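Local coordinates for protein putative peptidyl-arginine deiminase (Chlorobium tepidum, PDB 1XKN) that probably acts as a deiminase that hydrolyses the guanidine group of agmatine or of peptidyl-arginine, at residues A[323-328]-A[335-340]; A[37-42]-A[328-333]; A[41-46]-A[339-344]; A[298-303]-A[308-313]. All coordinates share one frame; numbering follows the deposited sequence.

Interaction 1 of 4, residues A[323-328]-A[335-340]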
loop_
_atom_site.group_PDB
_atom_site.type_symbol
_atom_site.label_atom_id
_atom_site.label_comp_id
_atom_site.label_asym_id
_atom_site.label_seq_id
_atom_site.Cartn_x
_atom_site.Cartn_y
_atom_site.Cartn_z
ATOM N N VAL A 323 14.323 3.409 -6.950
ATOM C CA VAL A 323 14.190 4.776 -7.453
ATOM C C VAL A 323 13.376 5.676 -6.533
ATOM O O VAL A 323 12.311 5.288 -6.055
ATOM C CB VAL A 323 13.508 4.775 -8.841
ATOM C CG1 VAL A 323 13.304 6.196 -9.335
ATOM C CG2 VAL A 323 14.343 3.981 -9.824
ATOM N N GLY A 324 13.879 6.882 -6.299
ATOM C CA GLY A 324 13.168 7.816 -5.454
ATOM C C GLY A 324 12.220 8.690 -6.253
ATOM O O GLY A 324 12.459 8.983 -7.426
ATOM N N ILE A 325 11.122 9.082 -5.621
ATOM C CA ILE A 325 10.136 9.961 -6.239
ATOM C C ILE A 325 9.830 11.015 -5.183
ATOM O O ILE A 325 9.399 10.685 -4.079
ATOM C CB ILE A 325 8.841 9.199 -6.617
ATOM C CG1 ILE A 325 9.145 8.198 -7.739
ATOM C CG2 ILE A 325 7.758 10.187 -7.056
ATOM C CD1 ILE A 325 7.944 7.387 -8.207
ATOM N N ASP A 326 10.081 12.279 -5.515
ATOM C CA ASP A 326 9.840 13.366 -4.576
ATOM C C ASP A 326 8.366 13.460 -4.223
ATOM O O ASP A 326 7.521 13.708 -5.088
ATOM C CB ASP A 326 10.331 14.695 -5.161
ATOM C CG ASP A 326 10.051 15.877 -4.243
ATOM O OD1 ASP A 326 10.123 15.709 -3.007
ATOM O OD2 ASP A 326 9.775 16.979 -4.762
ATOM N N CYS A 327 8.066 13.255 -2.946
ATOM C CA CYS A 327 6.692 13.298 -2.467
ATOM C C CYS A 327 6.435 14.472 -1.532
ATOM O O CYS A 327 5.500 14.447 -0.730
ATOM C CB CYS A 327 6.352 11.978 -1.774
ATOM S SG CYS A 327 6.203 10.578 -2.919
ATOM N N SER A 328 7.265 15.503 -1.649
ATOM C CA SER A 328 7.130 16.694 -0.821
ATOM C C SER A 328 5.731 17.294 -0.923
ATOM O O SER A 328 5.197 17.810 0.058
ATOM C CB SER A 328 8.172 17.738 -1.229
ATOM O OG SER A 328 9.486 17.264 -0.985
ATOM N N GLY A 335 -0.529 10.741 2.583
ATOM C CA GLY A 335 -0.174 9.406 2.131
ATOM C C GLY A 335 0.834 9.565 1.006
ATOM O O GLY A 335 0.910 10.641 0.408
ATOM N N ALA A 336 1.605 8.519 0.715
ATOM C CA ALA A 336 2.606 8.589 -0.348
ATOM C C ALA A 336 2.511 7.445 -1.366
ATOM O O ALA A 336 1.421 6.946 -1.645
ATOM C CB ALA A 336 4.008 8.648 0.263
ATOM N N ILE A 337 3.653 7.026 -1.913
ATOM C CA ILE A 337 3.677 5.980 -2.936
ATOM C C ILE A 337 2.923 4.692 -2.609
ATOM O O ILE A 337 2.114 4.230 -3.414
ATOM C CB ILE A 337 5.129 5.607 -3.328
ATOM C CG1 ILE A 337 5.915 6.874 -3.678
ATOM C CG2 ILE A 337 5.121 4.664 -4.536
ATOM C CD1 ILE A 337 5.324 7.685 -4.822
ATOM N N HIS A 338 3.175 4.102 -1.446
ATOM C CA HIS A 338 2.475 2.864 -1.109
ATOM C C HIS A 338 0.972 3.083 -1.003
ATOM O O HIS A 338 0.178 2.229 -1.403
ATOM C CB HIS A 338 2.998 2.267 0.202
ATOM C CG HIS A 338 2.626 0.829 0.389
ATOM N ND1 HIS A 338 1.747 0.400 1.361
ATOM C CD2 HIS A 338 2.985 -0.276 -0.306
ATOM C CE1 HIS A 338 1.582 -0.907 1.256
ATOM N NE2 HIS A 338 2.321 -1.340 0.252
ATOM N N CYS A 339 0.580 4.239 -0.476
ATOM C CA CYS A 339 -0.830 4.567 -0.302
ATOM C C CYS A 339 -1.606 4.734 -1.603
ATOM O O CYS A 339 -2.802 4.466 -1.648
ATOM C CB CYS A 339 -0.974 5.849 0.523
ATOM S SG CYS A 339 -0.406 5.725 2.227
ATOM N N VAL A 340 -0.937 5.172 -2.664
ATOM C CA VAL A 340 -1.634 5.390 -3.928
ATOM C C VAL A 340 -1.535 4.238 -4.922
ATOM O O VAL A 340 -1.998 4.344 -6.058
ATOM C CB VAL A 340 -1.149 6.696 -4.612
ATOM C CG1 VAL A 340 -1.417 7.877 -3.697
ATOM C CG2 VAL A 340 0.337 6.603 -4.951
#
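A336 meets C327 through its methyl group, with A336 CB 4.3 Å from C327 SG. I337 comes next and makes the closer contacts. Its CD1 lies 3.6 Å from C327 SG, and its CG1 is also near that sulfur. The same CD1 reaches I325 CG2 at 4.1 Å, so one methyl touches both the strand isoleucine and the cysteine after it. The side chains of I325 and I337 cross at about a right angle. C327 holds SG beside its own backbone N and opposite the carbonyl carbon (chi1 -71°), which presents the sulfur to I337. Further along, V340 N bonds back to A336 O at 3.1 Å and closes the turn that carries I337.

D326 points away from this contact. Its OD1 takes two donors from S328. S328 OG comes in on the syn lone pair, 2.6 Å from D326 OD1. S328 N approaches from above the carboxylate plane and makes an Asx turn. D326 OD2 is salt-bridged to R302. P299 of strand 295-300 and L43 of helix 36-50 also pack on I337. The touching groups are apolar and buried, so the contact rests on van der Waals fit, while the strand end turns its charge to another side.

Interaction 2 of 4, residues A[37-42]-A[328-333]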
loop_
_atom_site.group_PDB
_atom_site.type_symbol
_atom_site.label_atom_id
_atom_site.label_comp_id
_atom_site.label_asym_id
_atom_site.label_seq_id
_atom_site.Cartn_x
_atom_site.Cartn_y
_atom_site.Cartn_z
ATOM N N PRO A 37 -0.969 16.047 -9.777
ATOM C CA PRO A 37 -1.077 15.254 -11.008
ATOM C C PRO A 37 0.280 14.866 -11.602
ATOM O O PRO A 37 0.458 13.743 -12.074
ATOM C CB PRO A 37 -1.889 16.161 -11.936
ATOM C CG PRO A 37 -1.607 17.546 -11.399
ATOM C CD PRO A 37 -1.685 17.324 -9.918
ATOM N N ALA A 38 1.234 15.790 -11.570
ATOM C CA ALA A 38 2.562 15.515 -12.113
ATOM C C ALA A 38 3.257 14.393 -11.345
ATOM O O ALA A 38 4.003 13.606 -11.930
ATOM C CB ALA A 38 3.420 16.779 -12.089
ATOM N N VAL A 39 3.015 14.314 -10.040
ATOM C CA VAL A 39 3.635 13.267 -9.233
ATOM C C VAL A 39 3.076 11.912 -9.654
ATOM O O VAL A 39 3.814 10.930 -9.756
ATOM C CB VAL A 39 3.387 13.481 -7.723
ATOM C CG1 VAL A 39 4.138 12.423 -6.916
ATOM C CG2 VAL A 39 3.850 14.869 -7.316
ATOM N N PHE A 40 1.772 11.857 -9.905
ATOM C CA PHE A 40 1.169 10.608 -10.342
ATOM C C PHE A 40 1.694 10.214 -11.719
ATOM O O PHE A 40 1.859 9.028 -12.008
ATOM C CB PHE A 40 -0.359 10.715 -10.356
ATOM C CG PHE A 40 -0.987 10.497 -9.009
ATOM C CD1 PHE A 40 -0.969 11.496 -8.042
ATOM C CD2 PHE A 40 -1.572 9.275 -8.696
ATOM C CE1 PHE A 40 -1.525 11.277 -6.778
ATOM C CE2 PHE A 40 -2.131 9.048 -7.438
ATOM C CZ PHE A 40 -2.106 10.051 -6.479
ATOM N N ALA A 41 1.962 11.208 -12.561
ATOM C CA ALA A 41 2.494 10.939 -13.894
ATOM C C ALA A 41 3.889 10.335 -13.758
ATOM O O ALA A 41 4.240 9.399 -14.474
ATOM C CB ALA A 41 2.554 12.223 -14.712
ATOM N N GLU A 42 4.680 10.867 -12.828
ATOM C CA GLU A 42 6.028 10.358 -12.602
ATOM C C GLU A 42 5.948 8.920 -12.099
ATOM O O GLU A 42 6.699 8.053 -12.542
ATOM C CB GLU A 42 6.766 11.228 -11.581
ATOM C CG GLU A 42 8.196 10.775 -11.312
ATOM C CD GLU A 42 8.953 11.719 -10.398
ATOM O OE1 GLU A 42 10.142 11.453 -10.125
ATOM O OE2 GLU A 42 8.361 12.727 -9.955
ATOM N N SER A 328 7.265 15.503 -1.649
ATOM C CA SER A 328 7.130 16.694 -0.821
ATOM C C SER A 328 5.731 17.294 -0.923
ATOM O O SER A 328 5.197 17.810 0.058
ATOM C CB SER A 328 8.172 17.738 -1.229
ATOM O OG SER A 328 9.486 17.264 -0.985
ATOM N N ASP A 329 5.140 17.235 -2.112
ATOM C CA ASP A 329 3.799 17.766 -2.298
ATOM C C ASP A 329 2.740 16.685 -2.146
ATOM O O ASP A 329 1.654 16.942 -1.627
ATOM C CB ASP A 329 3.658 18.430 -3.667
ATOM C CG ASP A 329 4.503 19.681 -3.796
ATOM O OD1 ASP A 329 4.363 20.585 -2.946
ATOM O OD2 ASP A 329 5.298 19.756 -4.753
ATOM N N LEU A 330 3.045 15.475 -2.596
ATOM C CA LEU A 330 2.078 14.393 -2.485
ATOM C C LEU A 330 1.685 14.145 -1.033
ATOM O O LEU A 330 0.508 13.950 -0.727
ATOM C CB LEU A 330 2.641 13.104 -3.088
ATOM C CG LEU A 330 1.702 11.894 -3.040
ATOM C CD1 LEU A 330 0.442 12.187 -3.843
ATOM C CD2 LEU A 330 2.417 10.664 -3.599
ATOM N N ILE A 331 2.673 14.174 -0.141
ATOM C CA ILE A 331 2.450 13.912 1.280
ATOM C C ILE A 331 1.452 14.844 1.978
ATOM O O ILE A 331 0.986 14.546 3.080
ATOM C CB ILE A 331 3.806 13.897 2.049
ATOM C CG1 ILE A 331 3.636 13.198 3.400
ATOM C CG2 ILE A 331 4.323 15.307 2.249
ATOM C CD1 ILE A 331 3.141 11.762 3.291
ATOM N N TRP A 332 1.123 15.965 1.343
ATOM C CA TRP A 332 0.150 16.899 1.908
ATOM C C TRP A 332 -1.205 16.186 1.901
ATOM O O TRP A 332 -2.130 16.575 2.612
ATOM C CB TRP A 332 0.100 18.182 1.065
ATOM C CG TRP A 332 -0.915 19.219 1.497
ATOM C CD1 TRP A 332 -1.731 19.947 0.678
ATOM C CD2 TRP A 332 -1.200 19.658 2.837
ATOM N NE1 TRP A 332 -2.507 20.809 1.419
ATOM C CE2 TRP A 332 -2.203 20.654 2.745
ATOM C CE3 TRP A 332 -0.709 19.311 4.100
ATOM C CZ2 TRP A 332 -2.723 21.302 3.869
ATOM C CZ3 TRP A 332 -1.226 19.957 5.223
ATOM C CH2 TRP A 332 -2.225 20.944 5.097
ATOM N N GLY A 333 -1.302 15.131 1.092
ATOM C CA GLY A 333 -2.523 14.345 1.014
ATOM C C GLY A 333 -2.578 13.348 2.163
ATOM O O GLY A 333 -3.571 12.637 2.340
#
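V39 and L330 make the aliphatic part of this contact. V39 CG1 lies 4.1 Å from L330 CD2 and 4.2 Å from L330 CB, so one methyl touches the leucine at both its base and its tip, and the two side chains cross at a slant. V39 sets this branch opposite its backbone N (chi1 -176°), and its CB points towards the 328-333 segment.

The second kind of contact is between ring and methyl. F40 CE1 is 3.6 Å from L330 CD1. The two side chains cross at about a right angle. L330 CG is opposite the backbone N (chi1 -179°), which extends the leucine far enough for its two methyls to divide the work: CD2 meets V39 and CD1 meets F40.

Polar groups act within or beside the segments. G333 N bonds to L330 O at 2.8 Å and forms part of the 3-10 turn that holds L330. The same carbonyl accepts W29 NE1. W332 NE1 bonds to P30 O, and K32 makes a cation-pi contact with the W332 ring.

The contact joins the first half of helix 36-50 to the loop between strands 321-326 and 342-345. P37 and A41 of that helix pack on L69 of helix 60-73.

Interaction 3 of 4, residues A[41-46]-A[339-344]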
loop_
_atom_site.group_PDB
_atom_site.type_symbol
_atom_site.label_atom_id
_atom_site.label_comp_id
_atom_site.label_asym_id
_atom_site.label_seq_id
_atom_site.Cartn_x
_atom_site.Cartn_y
_atom_site.Cartn_z
ATOM N N ALA A 41 1.962 11.208 -12.561
ATOM C CA ALA A 41 2.494 10.939 -13.894
ATOM C C ALA A 41 3.889 10.335 -13.758
ATOM O O ALA A 41 4.240 9.399 -14.474
ATOM C CB ALA A 41 2.554 12.223 -14.712
ATOM N N GLU A 42 4.680 10.867 -12.828
ATOM C CA GLU A 42 6.028 10.358 -12.602
ATOM C C GLU A 42 5.948 8.920 -12.099
ATOM O O GLU A 42 6.699 8.053 -12.542
ATOM C CB GLU A 42 6.766 11.228 -11.581
ATOM C CG GLU A 42 8.196 10.775 -11.312
ATOM C CD GLU A 42 8.953 11.719 -10.398
ATOM O OE1 GLU A 42 10.142 11.453 -10.125
ATOM O OE2 GLU A 42 8.361 12.727 -9.955
ATOM N N LEU A 43 5.028 8.680 -11.168
ATOM C CA LEU A 43 4.829 7.355 -10.600
ATOM C C LEU A 43 4.380 6.368 -11.671
ATOM O O LEU A 43 4.922 5.267 -11.779
ATOM C CB LEU A 43 3.785 7.424 -9.484
ATOM C CG LEU A 43 3.228 6.105 -8.944
ATOM C CD1 LEU A 43 4.351 5.236 -8.403
ATOM C CD2 LEU A 43 2.209 6.409 -7.851
ATOM N N ALA A 44 3.388 6.765 -12.463
ATOM C CA ALA A 44 2.879 5.905 -13.525
ATOM C C ALA A 44 3.988 5.584 -14.519
ATOM O O ALA A 44 4.103 4.448 -14.981
ATOM C CB ALA A 44 1.710 6.580 -14.233
ATOM N N TYR A 45 4.812 6.579 -14.839
ATOM C CA TYR A 45 5.912 6.370 -15.771
ATOM C C TYR A 45 6.893 5.343 -15.223
ATOM O O TYR A 45 7.241 4.382 -15.910
ATOM C CB TYR A 45 6.657 7.678 -16.047
ATOM C CG TYR A 45 7.950 7.465 -16.801
ATOM C CD1 TYR A 45 7.948 7.018 -18.123
ATOM C CD2 TYR A 45 9.182 7.674 -16.179
ATOM C CE1 TYR A 45 9.143 6.782 -18.805
ATOM C CE2 TYR A 45 10.378 7.442 -16.852
ATOM C CZ TYR A 45 10.350 6.996 -18.163
ATOM O OH TYR A 45 11.531 6.764 -18.829
ATOM N N GLN A 46 7.346 5.543 -13.987
ATOM C CA GLN A 46 8.282 4.597 -13.390
ATOM C C GLN A 46 7.676 3.195 -13.379
ATOM O O GLN A 46 8.354 2.218 -13.687
ATOM C CB GLN A 46 8.650 5.020 -11.962
ATOM C CG GLN A 46 9.617 6.192 -11.880
ATOM C CD GLN A 46 10.900 5.955 -12.664
ATOM O OE1 GLN A 46 11.429 4.847 -12.687
ATOM N NE2 GLN A 46 11.410 7.005 -13.296
ATOM N N CYS A 339 0.580 4.239 -0.476
ATOM C CA CYS A 339 -0.830 4.567 -0.302
ATOM C C CYS A 339 -1.606 4.734 -1.603
ATOM O O CYS A 339 -2.802 4.466 -1.648
ATOM C CB CYS A 339 -0.974 5.849 0.523
ATOM S SG CYS A 339 -0.406 5.725 2.227
ATOM N N VAL A 340 -0.937 5.172 -2.664
ATOM C CA VAL A 340 -1.634 5.390 -3.928
ATOM C C VAL A 340 -1.535 4.238 -4.922
ATOM O O VAL A 340 -1.998 4.344 -6.058
ATOM C CB VAL A 340 -1.149 6.696 -4.612
ATOM C CG1 VAL A 340 -1.417 7.877 -3.697
ATOM C CG2 VAL A 340 0.337 6.603 -4.951
ATOM N N THR A 341 -0.955 3.128 -4.488
ATOM C CA THR A 341 -0.788 1.972 -5.360
ATOM C C THR A 341 -1.392 0.700 -4.790
ATOM O O THR A 341 -1.693 0.616 -3.604
ATOM C CB THR A 341 0.708 1.671 -5.569
ATOM O OG1 THR A 341 1.322 1.442 -4.290
ATOM C CG2 THR A 341 1.406 2.834 -6.243
ATOM N N HIS A 342 -1.596 -0.278 -5.662
ATOM C CA HIS A 342 -2.041 -1.595 -5.241
ATOM C C HIS A 342 -1.658 -2.559 -6.331
ATOM O O HIS A 342 -2.076 -2.433 -7.483
ATOM C CB HIS A 342 -3.540 -1.701 -4.966
ATOM C CG HIS A 342 -3.872 -2.807 -4.014
ATOM N ND1 HIS A 342 -3.532 -4.122 -4.254
ATOM C CD2 HIS A 342 -4.409 -2.777 -2.773
ATOM C CE1 HIS A 342 -3.840 -4.852 -3.196
ATOM N NE2 HIS A 342 -4.371 -4.060 -2.283
ATOM N N GLU A 343 -0.831 -3.518 -5.959
ATOM C CA GLU A 343 -0.377 -4.497 -6.911
ATOM C C GLU A 343 -1.475 -5.470 -7.295
ATOM O O GLU A 343 -2.475 -5.629 -6.590
ATOM C CB GLU A 343 0.809 -5.281 -6.333
ATOM C CG GLU A 343 0.459 -6.232 -5.179
ATOM C CD GLU A 343 0.343 -5.547 -3.827
ATOM O OE1 GLU A 343 0.397 -4.301 -3.760
ATOM O OE2 GLU A 343 0.191 -6.263 -2.813
ATOM N N GLU A 344 -1.283 -6.092 -8.449
ATOM C CA GLU A 344 -2.177 -7.131 -8.923
ATOM C C GLU A 344 -1.219 -8.293 -9.120
ATOM O O GLU A 344 -0.431 -8.297 -10.061
ATOM C CB GLU A 344 -2.826 -6.805 -10.267
ATOM C CG GLU A 344 -3.559 -8.036 -10.818
ATOM C CD GLU A 344 -4.182 -7.847 -12.188
ATOM O OE1 GLU A 344 -4.674 -8.853 -12.745
ATOM O OE2 GLU A 344 -4.185 -6.710 -12.703
#
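L43 of helix 36-50 makes a buried apolar contact with V340 and T341, where the chain enters strand 342-345. One methyl does the touching. L43 CD2 lies 3.5 Å from V340 CG2, tighter than usual for two carbons, and 4.0 Å from T341 CG2. L43 CG is opposite the backbone N (chi1 168°), which carries the methyls out from the helix to the loop. On V340 the branch used is CG2, placed between the backbone N and the carbonyl carbon.

T341 divides its two branches. CG2 faces L43, while OG1 serves polar partners: I337 O, H338 O and R96 NH1 are all hydrogen-bonded to it. These bonds probably hold the rotation of the side chain, and with it the place of its methyl. L20 of strand 15-21 packs on both L43 and T341. Beyond the contact, H342 ND1 bonds to E343 O at 3.0 Å. The acceptor lies in the imidazole plane.

Strand 342-345 is an edge strand that runs antiparallel to strand 15-21. Strands 15-21 and 52-57 are parallel and linked through helix 36-50, a beta-alpha-beta crossover. Late chain thus joins an early unit, consistent with the closed alpha/beta propeller of guanidine-modifying enzymes.

Interaction 4 of 4, residues A[298-303]-A[308-313]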
loop_
_atom_site.group_PDB
_atom_site.type_symbol
_atom_site.label_atom_id
_atom_site.label_comp_id
_atom_site.label_asym_id
_atom_site.label_seq_id
_atom_site.Cartn_x
_atom_site.Cartn_y
_atom_site.Cartn_z
ATOM N N VAL A 298 10.541 4.621 -3.856
ATOM C CA VAL A 298 10.593 5.164 -2.509
ATOM C C VAL A 298 10.275 6.650 -2.465
ATOM O O VAL A 298 10.809 7.434 -3.251
ATOM C CB VAL A 298 11.996 4.954 -1.911
ATOM C CG1 VAL A 298 12.023 5.397 -0.462
ATOM C CG2 VAL A 298 12.390 3.496 -2.046
ATOM N N PRO A 299 9.386 7.060 -1.549
ATOM C CA PRO A 299 9.067 8.486 -1.477
ATOM C C PRO A 299 10.249 9.233 -0.858
ATOM O O PRO A 299 10.854 8.751 0.101
ATOM C CB PRO A 299 7.827 8.515 -0.585
ATOM C CG PRO A 299 8.053 7.357 0.343
ATOM C CD PRO A 299 8.588 6.282 -0.583
ATOM N N THR A 300 10.600 10.388 -1.417
ATOM C CA THR A 300 11.701 11.172 -0.871
ATOM C C THR A 300 11.201 12.543 -0.443
ATOM O O THR A 300 10.203 13.048 -0.971
ATOM C CB THR A 300 12.878 11.316 -1.863
ATOM O OG1 THR A 300 12.422 11.891 -3.090
ATOM C CG2 THR A 300 13.507 9.952 -2.132
ATOM N N TYR A 301 11.897 13.142 0.520
ATOM C CA TYR A 301 11.482 14.424 1.069
ATOM C C TYR A 301 12.547 15.506 1.150
ATOM O O TYR A 301 12.681 16.186 2.168
ATOM C CB TYR A 301 10.865 14.173 2.442
ATOM C CG TYR A 301 9.626 13.321 2.328
ATOM C CD1 TYR A 301 8.424 13.882 1.913
ATOM C CD2 TYR A 301 9.675 11.943 2.538
ATOM C CE1 TYR A 301 7.302 13.104 1.702
ATOM C CE2 TYR A 301 8.549 11.143 2.329
ATOM C CZ TYR A 301 7.366 11.738 1.906
ATOM O OH TYR A 301 6.249 10.981 1.666
ATOM N N ARG A 302 13.293 15.659 0.062
ATOM C CA ARG A 302 14.331 16.676 -0.045
ATOM C C ARG A 302 15.226 16.835 1.183
ATOM O O ARG A 302 15.334 17.926 1.745
ATOM C CB ARG A 302 13.685 18.025 -0.388
ATOM C CG ARG A 302 12.832 17.976 -1.646
ATOM C CD ARG A 302 12.079 19.275 -1.907
ATOM N NE ARG A 302 11.132 19.107 -3.008
ATOM C CZ ARG A 302 10.226 20.010 -3.374
ATOM N NH1 ARG A 302 10.134 21.168 -2.731
ATOM N NH2 ARG A 302 9.403 19.748 -4.381
ATOM N N CYS A 303 15.871 15.754 1.601
ATOM C CA CYS A 303 16.772 15.822 2.744
ATOM C C CYS A 303 17.860 14.766 2.585
ATOM O O CYS A 303 17.729 13.847 1.776
ATOM C CB CYS A 303 16.009 15.622 4.056
ATOM S SG CYS A 303 15.441 13.934 4.366
ATOM N N GLN A 308 19.992 7.641 2.065
ATOM C CA GLN A 308 20.233 6.600 3.058
ATOM C C GLN A 308 19.135 5.545 2.999
ATOM O O GLN A 308 19.417 4.344 3.044
ATOM C CB GLN A 308 20.314 7.210 4.460
ATOM C CG GLN A 308 21.570 8.042 4.680
ATOM C CD GLN A 308 21.716 8.555 6.101
ATOM O OE1 GLN A 308 22.780 9.044 6.487
ATOM N NE2 GLN A 308 20.652 8.451 6.885
ATOM N N ALA A 309 17.887 5.994 2.894
ATOM C CA ALA A 309 16.758 5.071 2.816
ATOM C C ALA A 309 16.823 4.268 1.521
ATOM O O ALA A 309 16.579 3.063 1.510
ATOM C CB ALA A 309 15.444 5.841 2.893
ATOM N N ILE A 310 17.157 4.941 0.427
ATOM C CA ILE A 310 17.261 4.270 -0.863
ATOM C C ILE A 310 18.343 3.186 -0.840
ATOM O O ILE A 310 18.116 2.073 -1.315
ATOM C CB ILE A 310 17.557 5.286 -1.988
ATOM C CG1 ILE A 310 16.317 6.159 -2.211
ATOM C CG2 ILE A 310 17.938 4.558 -3.276
ATOM C CD1 ILE A 310 16.526 7.291 -3.183
ATOM N N ASP A 311 19.510 3.501 -0.284
ATOM C CA ASP A 311 20.594 2.526 -0.225
ATOM C C ASP A 311 20.215 1.304 0.601
ATOM O O ASP A 311 20.534 0.174 0.230
ATOM C CB ASP A 311 21.869 3.163 0.340
ATOM C CG ASP A 311 22.493 4.173 -0.609
ATOM O OD1 ASP A 311 22.004 4.293 -1.752
ATOM O OD2 ASP A 311 23.475 4.846 -0.215
ATOM N N ILE A 312 19.542 1.527 1.724
ATOM C CA ILE A 312 19.123 0.421 2.574
ATOM C C ILE A 312 18.122 -0.458 1.830
ATOM O O ILE A 312 18.237 -1.681 1.840
ATOM C CB ILE A 312 18.503 0.939 3.887
ATOM C CG1 ILE A 312 19.601 1.592 4.735
ATOM C CG2 ILE A 312 17.845 -0.203 4.656
ATOM C CD1 ILE A 312 19.105 2.299 5.970
ATOM N N LEU A 313 17.152 0.161 1.167
ATOM C CA LEU A 313 16.168 -0.613 0.422
ATOM C C LEU A 313 16.809 -1.308 -0.781
ATOM O O LEU A 313 16.370 -2.382 -1.194
ATOM C CB LEU A 313 15.000 0.282 -0.007
ATOM C CG LEU A 313 14.108 0.668 1.185
ATOM C CD1 LEU A 313 13.105 1.745 0.789
ATOM C CD2 LEU A 313 13.387 -0.577 1.689
#
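V298 sets CG1 opposite its backbone N (chi1 -175°) and CG2 beside it, and both methyls come to L313 CD1. L313 starts beside its own backbone N and then runs extended, which brings CD1 out to the strand. V298 CG2 is 3.4 Å from L313 CD1, a tight carbon pair. V298 CG1 is 4.0 Å from the same methyl. L313 CD1 therefore meets the forked end of the valine, and the two side chains lie at a slant to each other.

I310 makes the looser half of the contact. Its CB does not point straight at the strand, but the extended chain beyond it (chi2 174°) carries CD1 over to T300. There, I310 CD1 is 4.2 Å from T300 CG2. V298 CB is also 4.5 Å from I310 CG1, so V298 lies against both I310 and L313, about one helical turn apart.

The link between strand and helix is pinned by polar groups. D306 OD1 accepts Y301 N, and D306 OD2 accepts C303 N. The C303 side chain caps a backbone N just after this segment, in the turn that leads into helix 305-316.

The short axes of strand 298-300 and helix 308-313 pass 9.4 Å apart and run nearly antiparallel, at 168°. Strand 295-300, helix 305-316 and strand 321-326 form a beta-alpha-beta unit with parallel neighbouring strands. V322 of the second strand packs on V298 and I310. I312, on another flank of the helix, packs on V267 and L269 of strand 265-269.

How the interactions relate
Along the chain, interaction 4 closes before interaction 1 opens, and it is nested inside the long loops closed by interactions 2 and 3. Interactions 1 and 4 meet at neighbouring strands 321-326 and 295-300, with centres about 10 Å apart. Interactions 2 and 3 both start from helix 36-50, with centres about 11 Å apart. Interaction 1 lies between, its centre about 7 Å from that of interaction 2 and 9 Å from that of interaction 3. V340 CG1 touches F40 CZ at 3.6 Å. Interactions 3 and 4 do not touch. The late chain is thereby packed onto an N-terminal helix, which joins the N-terminal and C-terminal parts of the chain.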